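Local coordinates for DUF3248 domain-containing protein (Thermus thermophilus, PDB 2E6X) that is of unknown function but is a small alpha-beta protein of the DUF3248 family, found as a two-chain assembly, at residues R16-R29 and F39-M53. Sequence-based numbering, arbitrary orientation.
Sequences RMGRAEDEDVLVVR and FRELPRLLNLPEAEM
The connection between helices 36-41 and 50-58 runs along the edge strand 13-19 of the beta hairpin formed by strands 13-19 and 26-32. The connection pairs with the hairpin at one point, an antiparallel hydrogen-bonded bridge between Arg19 and Leu46. Arg19 N donates to Leu46 O at 2.7 Å, and Leu46 N donates back to Arg19 O at 2.8 Å. Gly18, next to the bridge and without a side chain, brings its CA to 3.3 Å from Leu46 O.

Arg29 holds the start of the connection. Its chain is extended from CG to NE (chi2 173°, chi3 172°), which carries the guanidinium out to the backbone of Pro43. NH1 and NH2 both grip Pro43 O end-on, at 3.0 and 2.8 Å, with the oxygen in the guanidinium plane. Leu45 CG sits 3.7 Å above the centre of one face, and Leu42 CB covers the opposite face. NE makes a salt bridge to Glu65 on strand 62-66. A leucine in place of Arg29 would probably leave Pro43 O without its two donors and Glu65 without its cationic mate.

Beside it, Arg16 CG packs 3.5 Å from Phe39 CD2. At the far end, the selenomethionines Met17 and Met53 cross at about a right angle, with a tight 3.4 Å contact between their CE atoms. Water bridges Glu21 N and Arg44 O. Backbone pairing at Leu46 and the doubly bonded Pro43 O probably hold the connection against the sheet, with Arg29 joining it to strand 62-66 through Glu65.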
ATOM      1  N   ARG A  16       2.235  -1.541  -6.344  1.00 18.51           N
ATOM      2  CA  ARG A  16       2.606  -0.508  -7.309  1.00 14.34           C
ATOM      3  C   ARG A  16       1.821   0.732  -6.925  1.00 18.56           C
ATOM      4  O   ARG A  16       0.678   0.638  -6.455  1.00 16.73           O
ATOM      5  CB  ARG A  16       2.234  -0.899  -8.747  1.00 16.80           C
ATOM      6  CG  ARG A  16       2.995  -2.125  -9.330  1.00 15.57           C
ATOM      7  CD  ARG A  16       4.477  -1.848  -9.568  1.00 18.39           C
ATOM      8  NE  ARG A  16       5.110  -2.987 -10.247  1.00 14.48           N
ATOM      9  CZ  ARG A  16       5.654  -4.032  -9.628  1.00 21.29           C
ATOM     10  NH1 ARG A  16       5.669  -4.086  -8.300  1.00 18.02           N
ATOM     11  NH2 ARG A  16       6.153  -5.039 -10.349  1.00 17.10           N
HETATM   12  N   MSE A  17       2.412   1.903  -7.114  1.00 17.13           N
HETATM   13  CA  MSE A  17       1.697   3.123  -6.776  1.00 19.75           C
HETATM   14  C   MSE A  17       2.128   4.273  -7.646  1.00 18.29           C
HETATM   15  O   MSE A  17       3.185   4.229  -8.263  1.00 17.89           O
HETATM   16  CB  MSE A  17       1.957   3.482  -5.341  1.00 25.08           C
HETATM   17  CG  MSE A  17       3.423   3.528  -5.091  1.00 36.75           C
HETATM   18 SE   MSE A  17       3.713   3.608  -3.259  1.00 60.09          SE
HETATM   19  CE  MSE A  17       2.457   5.016  -2.775  1.00 45.97           C
ATOM     20  N   GLY A  18       1.303   5.316  -7.647  1.00 13.59           N
ATOM     21  CA  GLY A  18       1.581   6.492  -8.441  1.00 14.66           C
ATOM     22  C   GLY A  18       0.300   7.298  -8.569  1.00 16.07           C
ATOM     23  O   GLY A  18      -0.800   6.878  -8.139  1.00  6.70           O
ATOM     24  N   ARG A  19       0.420   8.479  -9.146  1.00 15.99           N
ATOM     25  CA  ARG A  19      -0.757   9.299  -9.272  1.00 12.22           C
ATOM     26  C   ARG A  19      -1.581   8.922 -10.489  1.00 13.25           C
ATOM     27  O   ARG A  19      -1.046   8.511 -11.513  1.00  9.71           O
ATOM     28  CB  ARG A  19      -0.386  10.793  -9.347  1.00 17.25           C
ATOM     29  CG  ARG A  19      -1.517  11.715  -8.859  1.00 15.94           C
ATOM     30  CD  ARG A  19      -1.356  13.153  -9.407  1.00 18.79           C
ATOM     31  NE  ARG A  19      -1.899  13.163 -10.751  1.00 20.56           N
ATOM     32  CZ  ARG A  19      -1.611  14.043 -11.701  1.00 21.49           C
ATOM     33  NH1 ARG A  19      -0.755  15.051 -11.465  1.00 19.69           N
ATOM     34  NH2 ARG A  19      -2.162  13.879 -12.914  1.00 18.45           N
ATOM     35  N   ALA A  20      -2.903   9.029 -10.362  1.00  7.43           N
ATOM     36  CA  ALA A  20      -3.785   8.755 -11.496  1.00 11.58           C
ATOM     37  C   ALA A  20      -3.423   9.828 -12.543  1.00 14.99           C
ATOM     38  O   ALA A  20      -3.078  10.953 -12.179  1.00 14.13           O
ATOM     39  CB  ALA A  20      -5.218   8.945 -11.064  1.00  9.72           C
ATOM     40  N   GLU A  21      -3.504   9.499 -13.827  1.00 15.70           N
ATOM     41  CA  GLU A  21      -3.172  10.470 -14.879  1.00 18.79           C
ATOM     42  C   GLU A  21      -4.086  11.659 -15.050  1.00 18.41           C
ATOM     43  O   GLU A  21      -3.641  12.717 -15.493  1.00 19.30           O
ATOM     44  CB  GLU A  21      -3.078   9.800 -16.254  1.00 26.41           C
ATOM     45  CG  GLU A  21      -1.661   9.472 -16.647  1.00 31.26           C
ATOM     46  CD  GLU A  21      -1.498   9.344 -18.147  1.00 38.71           C
ATOM     47  OE1 GLU A  21      -2.169   8.464 -18.733  1.00 38.51           O
ATOM     48  OE2 GLU A  21      -0.707  10.128 -18.735  1.00 38.98           O
ATOM     49  N   ASP A  22      -5.357  11.490 -14.719  1.00 15.72           N
ATOM     50  CA  ASP A  22      -6.339  12.544 -14.916  1.00 15.57           C
ATOM     51  C   ASP A  22      -7.021  13.115 -13.654  1.00 16.92           C
ATOM     52  O   ASP A  22      -7.950  13.914 -13.762  1.00 11.97           O
ATOM     53  CB  ASP A  22      -7.400  12.038 -15.918  1.00 20.74           C
ATOM     54  CG  ASP A  22      -8.098  10.743 -15.451  1.00 24.85           C
ATOM     55  OD1 ASP A  22      -7.711  10.169 -14.392  1.00 24.04           O
ATOM     56  OD2 ASP A  22      -9.031  10.294 -16.158  1.00 30.58           O
ATOM     57  N   GLU A  23      -6.595  12.702 -12.462  1.00 15.09           N
ATOM     58  CA  GLU A  23      -7.190  13.264 -11.251  1.00 11.90           C
ATOM     59  C   GLU A  23      -6.121  13.310 -10.180  1.00 11.48           C
ATOM     60  O   GLU A  23      -5.185  12.542 -10.196  1.00 15.39           O
ATOM     61  CB  GLU A  23      -8.413  12.431 -10.758  1.00 18.58           C
ATOM     62  CG  GLU A  23      -8.187  10.929 -10.776  1.00 16.42           C
ATOM     63  CD  GLU A  23      -9.253  10.158 -10.020  1.00 16.72           C
ATOM     64  OE1 GLU A  23     -10.315  10.734  -9.748  1.00 18.60           O
ATOM     65  OE2 GLU A  23      -9.023   8.974  -9.700  1.00 16.09           O
ATOM     66  N   ASP A  24      -6.281  14.231  -9.245  1.00 10.45           N
ATOM     67  CA  ASP A  24      -5.327  14.401  -8.177  1.00 11.92           C
ATOM     68  C   ASP A  24      -5.551  13.312  -7.116  1.00 11.63           C
ATOM     69  O   ASP A  24      -5.971  13.594  -6.010  1.00 10.79           O
ATOM     70  CB  ASP A  24      -5.517  15.801  -7.602  1.00  9.15           C
ATOM     71  CG  ASP A  24      -4.420  16.180  -6.649  1.00 14.53           C
ATOM     72  OD1 ASP A  24      -3.264  15.905  -6.978  1.00 18.07           O
ATOM     73  OD2 ASP A  24      -4.716  16.730  -5.582  1.00 20.14           O
ATOM     74  N   VAL A  25      -5.256  12.064  -7.469  1.00 11.40           N
ATOM     75  CA  VAL A  25      -5.462  10.942  -6.556  1.00  7.35           C
ATOM     76  C   VAL A  25      -4.276   9.960  -6.565  1.00  9.24           C
ATOM     77  O   VAL A  25      -3.781   9.588  -7.643  1.00  7.40           O
ATOM     78  CB  VAL A  25      -6.730  10.193  -6.962  1.00 11.40           C
ATOM     79  CG1 VAL A  25      -6.903   8.954  -6.112  1.00 10.78           C
ATOM     80  CG2 VAL A  25      -7.977  11.120  -6.790  1.00  9.98           C
ATOM     81  N   LEU A  26      -3.843   9.546  -5.372  1.00  9.66           N
ATOM     82  CA  LEU A  26      -2.764   8.565  -5.267  1.00  9.04           C
ATOM     83  C   LEU A  26      -3.408   7.186  -5.430  1.00  7.62           C
ATOM     84  O   LEU A  26      -4.360   6.859  -4.724  1.00  8.31           O
ATOM     85  CB  LEU A  26      -2.058   8.617  -3.902  1.00  7.74           C
ATOM     86  CG  LEU A  26      -1.083   7.419  -3.748  1.00  9.65           C
ATOM     87  CD1 LEU A  26       0.184   7.694  -4.622  1.00 10.03           C
ATOM     88  CD2 LEU A  26      -0.688   7.219  -2.280  1.00 12.97           C
ATOM     89  N   VAL A  27      -2.901   6.392  -6.371  1.00  8.29           N
ATOM     90  CA  VAL A  27      -3.456   5.060  -6.570  1.00  8.95           C
ATOM     91  C   VAL A  27      -2.480   3.995  -6.052  1.00  9.15           C
ATOM     92  O   VAL A  27      -1.263   4.051  -6.292  1.00  9.07           O
ATOM     93  CB  VAL A  27      -3.771   4.799  -8.081  1.00  8.17           C
ATOM     94  CG1 VAL A  27      -4.229   3.372  -8.302  1.00  6.86           C
ATOM     95  CG2 VAL A  27      -4.858   5.816  -8.588  1.00  8.36           C
ATOM     96  N   VAL A  28      -2.994   3.081  -5.252  1.00  8.09           N
ATOM     97  CA  VAL A  28      -2.176   1.966  -4.795  1.00  7.69           C
ATOM     98  C   VAL A  28      -2.786   0.716  -5.397  1.00 10.48           C
ATOM     99  O   VAL A  28      -4.015   0.462  -5.267  1.00  9.19           O
ATOM    100  CB  VAL A  28      -2.158   1.888  -3.278  1.00 10.92           C
ATOM    101  CG1 VAL A  28      -1.544   0.555  -2.810  1.00  8.85           C
ATOM    102  CG2 VAL A  28      -1.335   3.089  -2.760  1.00 13.44           C
ATOM    103  N   ARG A  29      -1.972  -0.036  -6.123  1.00  8.28           N
ATOM    104  CA  ARG A  29      -2.494  -1.271  -6.695  1.00 14.76           C
ATOM    105  C   ARG A  29      -1.836  -2.430  -5.975  1.00 13.28           C
ATOM    106  O   ARG A  29      -0.618  -2.408  -5.750  1.00 13.56           O
ATOM    107  CB  ARG A  29      -2.219  -1.349  -8.204  1.00 13.96           C
ATOM    108  CG  ARG A  29      -2.944  -0.291  -8.954  1.00 16.23           C
ATOM    109  CD  ARG A  29      -2.534  -0.269 -10.406  1.00 11.81           C
ATOM    110  NE  ARG A  29      -3.396   0.661 -11.141  1.00 12.06           N
ATOM    111  CZ  ARG A  29      -3.137   1.091 -12.362  1.00 10.09           C
ATOM    112  NH1 ARG A  29      -2.031   0.665 -12.984  1.00  8.01           N
ATOM    113  NH2 ARG A  29      -3.959   1.971 -12.941  1.00 12.08           N
ATOM    114  N   PHE A  39      -0.510  -6.071 -14.079  1.00 21.67           N
ATOM    115  CA  PHE A  39      -0.257  -4.703 -13.670  1.00 21.16           C
ATOM    116  C   PHE A  39       0.112  -3.791 -14.837  1.00 22.87           C
ATOM    117  O   PHE A  39      -0.436  -2.694 -14.961  1.00 18.99           O
ATOM    118  CB  PHE A  39       0.843  -4.639 -12.584  1.00 19.18           C
ATOM    119  CG  PHE A  39       0.374  -5.037 -11.193  1.00 22.53           C
ATOM    120  CD1 PHE A  39       0.151  -6.376 -10.867  1.00 19.76           C
ATOM    121  CD2 PHE A  39       0.209  -4.067 -10.191  1.00 21.15           C
ATOM    122  CE1 PHE A  39      -0.215  -6.753  -9.565  1.00 18.84           C
ATOM    123  CE2 PHE A  39      -0.159  -4.431  -8.896  1.00 19.50           C
ATOM    124  CZ  PHE A  39      -0.374  -5.784  -8.583  1.00 19.47           C
ATOM    125  N   ARG A  40       1.047  -4.233 -15.681  1.00 24.77           N
ATOM    126  CA  ARG A  40       1.493  -3.414 -16.806  1.00 27.47           C
ATOM    127  C   ARG A  40       0.433  -3.181 -17.857  1.00 27.37           C
ATOM    128  O   ARG A  40       0.549  -2.238 -18.647  1.00 26.86           O
ATOM    129  CB  ARG A  40       2.720  -4.030 -17.481  1.00 35.15           C
ATOM    130  CG  ARG A  40       4.010  -3.764 -16.748  1.00 41.03           C
ATOM    131  CD  ARG A  40       4.034  -4.450 -15.389  1.00 47.84           C
ATOM    132  NE  ARG A  40       5.148  -3.965 -14.579  1.00 50.88           N
ATOM    133  CZ  ARG A  40       5.564  -4.540 -13.460  1.00 52.53           C
ATOM    134  NH1 ARG A  40       4.961  -5.630 -13.011  1.00 53.41           N
ATOM    135  NH2 ARG A  40       6.586  -4.025 -12.795  1.00 54.56           N
ATOM    136  N   GLU A  41      -0.595  -4.019 -17.855  1.00 25.18           N
ATOM    137  CA  GLU A  41      -1.685  -3.924 -18.813  1.00 28.59           C
ATOM    138  C   GLU A  41      -2.642  -2.792 -18.416  1.00 26.06           C
ATOM    139  O   GLU A  41      -3.313  -2.215 -19.257  1.00 25.80           O
ATOM    140  CB  GLU A  41      -2.468  -5.243 -18.858  1.00 35.14           C
ATOM    141  CG  GLU A  41      -1.692  -6.475 -19.345  1.00 40.78           C
ATOM    142  CD  GLU A  41      -2.408  -7.780 -18.981  1.00 47.00           C
ATOM    143  OE1 GLU A  41      -3.659  -7.757 -18.846  1.00 49.89           O
ATOM    144  OE2 GLU A  41      -1.728  -8.831 -18.843  1.00 50.49           O
ATOM    145  N   LEU A  42      -2.683  -2.484 -17.121  1.00 20.70           N
ATOM    146  CA  LEU A  42      -3.552  -1.444 -16.586  1.00 16.71           C
ATOM    147  C   LEU A  42      -3.134  -0.030 -16.994  1.00 15.79           C
ATOM    148  O   LEU A  42      -1.955   0.209 -17.335  1.00 13.80           O
ATOM    149  CB  LEU A  42      -3.556  -1.542 -15.061  1.00 13.73           C
ATOM    150  CG  LEU A  42      -4.172  -2.810 -14.488  1.00 12.26           C
ATOM    151  CD1 LEU A  42      -3.873  -2.836 -12.997  1.00 10.80           C
ATOM    152  CD2 LEU A  42      -5.682  -2.832 -14.769  1.00 12.65           C
ATOM    153  N   PRO A  43      -4.092   0.934 -16.959  1.00 14.50           N
ATOM    154  CA  PRO A  43      -3.739   2.306 -17.334  1.00 15.11           C
ATOM    155  C   PRO A  43      -2.549   2.741 -16.502  1.00 14.01           C
ATOM    156  O   PRO A  43      -2.469   2.432 -15.310  1.00 18.76           O
ATOM    157  CB  PRO A  43      -4.987   3.112 -16.995  1.00 15.01           C
ATOM    158  CG  PRO A  43      -6.083   2.136 -17.163  1.00 15.40           C
ATOM    159  CD  PRO A  43      -5.524   0.836 -16.602  1.00 13.68           C
ATOM    160  N   ARG A  44      -1.614   3.431 -17.134  1.00 14.94           N
ATOM    161  CA  ARG A  44      -0.426   3.887 -16.449  1.00 16.02           C
ATOM    162  C   ARG A  44      -0.630   4.930 -15.372  1.00 12.71           C
ATOM    163  O   ARG A  44      -1.403   5.855 -15.529  1.00 14.86           O
ATOM    164  CB  ARG A  44       0.586   4.463 -17.457  1.00 21.89           C
ATOM    165  CG  ARG A  44       1.229   3.440 -18.370  1.00 34.38           C
ATOM    166  CD  ARG A  44       1.808   2.271 -17.593  1.00 43.47           C
ATOM    167  NE  ARG A  44       2.314   1.228 -18.488  1.00 53.08           N
ATOM    168  CZ  ARG A  44       1.559   0.518 -19.329  1.00 56.33           C
ATOM    169  NH1 ARG A  44       0.243   0.725 -19.400  1.00 56.92           N
ATOM    170  NH2 ARG A  44       2.125  -0.388 -20.119  1.00 57.35           N
ATOM    171  N   LEU A  45       0.125   4.789 -14.299  1.00 12.04           N
ATOM    172  CA  LEU A  45       0.133   5.760 -13.186  1.00 12.94           C
ATOM    173  C   LEU A  45       1.384   6.622 -13.302  1.00 14.54           C
ATOM    174  O   LEU A  45       2.381   6.174 -13.842  1.00 16.02           O
ATOM    175  CB  LEU A  45       0.204   5.064 -11.847  1.00  6.70           C
ATOM    176  CG  LEU A  45      -0.998   4.155 -11.608  1.00  8.99           C
ATOM    177  CD1 LEU A  45      -0.795   3.376 -10.329  1.00 11.29           C
ATOM    178  CD2 LEU A  45      -2.254   4.962 -11.580  1.00  6.70           C
ATOM    179  N   LEU A  46       1.346   7.829 -12.739  1.00 13.25           N
ATOM    180  CA  LEU A  46       2.491   8.736 -12.802  1.00 16.31           C
ATOM    181  C   LEU A  46       3.358   8.792 -11.551  1.00 17.05           C
ATOM    182  O   LEU A  46       2.836   8.820 -10.402  1.00 15.80           O
ATOM    183  CB  LEU A  46       2.001  10.153 -13.122  1.00 19.61           C
ATOM    184  CG  LEU A  46       1.405  10.378 -14.524  1.00 24.45           C
ATOM    185  CD1 LEU A  46       0.811  11.772 -14.616  1.00 24.70           C
ATOM    186  CD2 LEU A  46       2.503  10.177 -15.595  1.00 24.61           C
ATOM    187  N   ASN A  47       4.685   8.834 -11.763  1.00 14.76           N
ATOM    188  CA  ASN A  47       5.605   8.961 -10.626  1.00 16.91           C
ATOM    189  C   ASN A  47       5.302  10.294  -9.965  1.00 14.89           C
ATOM    190  O   ASN A  47       4.791  11.219 -10.610  1.00 13.55           O
ATOM    191  CB  ASN A  47       7.074   9.008 -11.064  1.00 15.95           C
ATOM    192  CG  ASN A  47       7.475   7.795 -11.871  1.00 21.68           C
ATOM    193  OD1 ASN A  47       7.147   6.662 -11.510  1.00 20.63           O
ATOM    194  ND2 ASN A  47       8.183   8.029 -12.981  1.00 21.64           N
ATOM    195  N   LEU A  48       5.577  10.401  -8.676  1.00 13.71           N
ATOM    196  CA  LEU A  48       5.376  11.694  -8.039  1.00 14.18           C
ATOM    197  C   LEU A  48       6.315  11.778  -6.837  1.00  9.71           C
ATOM    198  O   LEU A  48       6.747  10.745  -6.302  1.00 12.47           O
ATOM    199  CB  LEU A  48       3.895  11.902  -7.628  1.00 13.32           C
ATOM    200  CG  LEU A  48       3.470  11.085  -6.424  1.00 13.74           C
ATOM    201  CD1 LEU A  48       1.991  11.328  -6.140  1.00 11.31           C
ATOM    202  CD2 LEU A  48       3.691   9.643  -6.696  1.00 17.16           C
ATOM    203  N   PRO A  49       6.657  13.004  -6.415  1.00 11.48           N
ATOM    204  CA  PRO A  49       7.558  13.177  -5.268  1.00 13.19           C
ATOM    205  C   PRO A  49       6.969  12.538  -4.027  1.00 13.74           C
ATOM    206  O   PRO A  49       5.743  12.455  -3.885  1.00  6.70           O
ATOM    207  CB  PRO A  49       7.661  14.708  -5.110  1.00 15.19           C
ATOM    208  CG  PRO A  49       7.331  15.260  -6.491  1.00 16.23           C
ATOM    209  CD  PRO A  49       6.275  14.304  -7.018  1.00 13.44           C
ATOM    210  N   GLU A  50       7.842  12.089  -3.130  1.00 11.92           N
ATOM    211  CA  GLU A  50       7.392  11.478  -1.897  1.00 13.70           C
ATOM    212  C   GLU A  50       6.515  12.463  -1.066  1.00 15.34           C
ATOM    213  O   GLU A  50       5.554  12.056  -0.384  1.00 14.28           O
ATOM    214  CB  GLU A  50       8.617  11.008  -1.091  1.00 13.43           C
ATOM    215  CG  GLU A  50       8.279  10.522   0.289  1.00 20.94           C
ATOM    216  CD  GLU A  50       8.219  11.628   1.337  1.00 19.87           C
ATOM    217  OE1 GLU A  50       8.720  12.739   1.094  1.00 21.88           O
ATOM    218  OE2 GLU A  50       7.693  11.363   2.431  1.00 25.05           O
ATOM    219  N   ALA A  51       6.836  13.753  -1.134  1.00 13.74           N
ATOM    220  CA  ALA A  51       6.066  14.781  -0.405  1.00 13.58           C
ATOM    221  C   ALA A  51       4.636  14.896  -0.914  1.00 13.59           C
ATOM    222  O   ALA A  51       3.683  15.156  -0.137  1.00  9.71           O
ATOM    223  CB  ALA A  51       6.762  16.137  -0.530  1.00 15.11           C
ATOM    224  N   GLU A  52       4.490  14.718  -2.226  1.00 14.26           N
ATOM    225  CA  GLU A  52       3.183  14.770  -2.827  1.00 16.11           C
ATOM    226  C   GLU A  52       2.406  13.551  -2.326  1.00 15.06           C
ATOM    227  O   GLU A  52       1.227  13.648  -2.067  1.00 12.26           O
ATOM    228  CB  GLU A  52       3.240  14.728  -4.364  1.00 16.13           C
ATOM    229  CG  GLU A  52       1.904  15.240  -4.950  1.00 22.00           C
ATOM    230  CD  GLU A  52       1.763  15.179  -6.474  1.00 26.58           C
ATOM    231  OE1 GLU A  52       2.754  15.365  -7.222  1.00 25.19           O
ATOM    232  OE2 GLU A  52       0.616  14.956  -6.925  1.00 28.66           O
HETATM  233  N   MSE A  53       3.068  12.399  -2.256  1.00 13.95           N
HETATM  234  CA  MSE A  53       2.420  11.184  -1.767  1.00 15.41           C
HETATM  235  C   MSE A  53       1.959  11.378  -0.338  1.00 11.29           C
HETATM  236  O   MSE A  53       0.873  10.959   0.014  1.00 13.41           O
HETATM  237  CB  MSE A  53       3.355   9.968  -1.815  1.00 13.48           C
HETATM  238  CG  MSE A  53       3.708   9.477  -3.209  1.00 22.29           C
HETATM  239 SE   MSE A  53       4.654   7.757  -3.100  1.00 35.24          SE
HETATM  240  CE  MSE A  53       4.256   7.405  -1.235  1.00 14.65           C
TER
HETATM  241  O   HOH W   1       4.721   5.452 -10.988  1.00 24.98           O
HETATM  242  O   HOH W   2      -3.971   6.872 -14.494  1.00 22.16           O
HETATM  243  O   HOH W   3      -3.541   6.469 -17.542  1.00 32.51           O
HETATM  244  O   HOH W   4      -0.013  -0.079 -15.563  1.00 25.23           O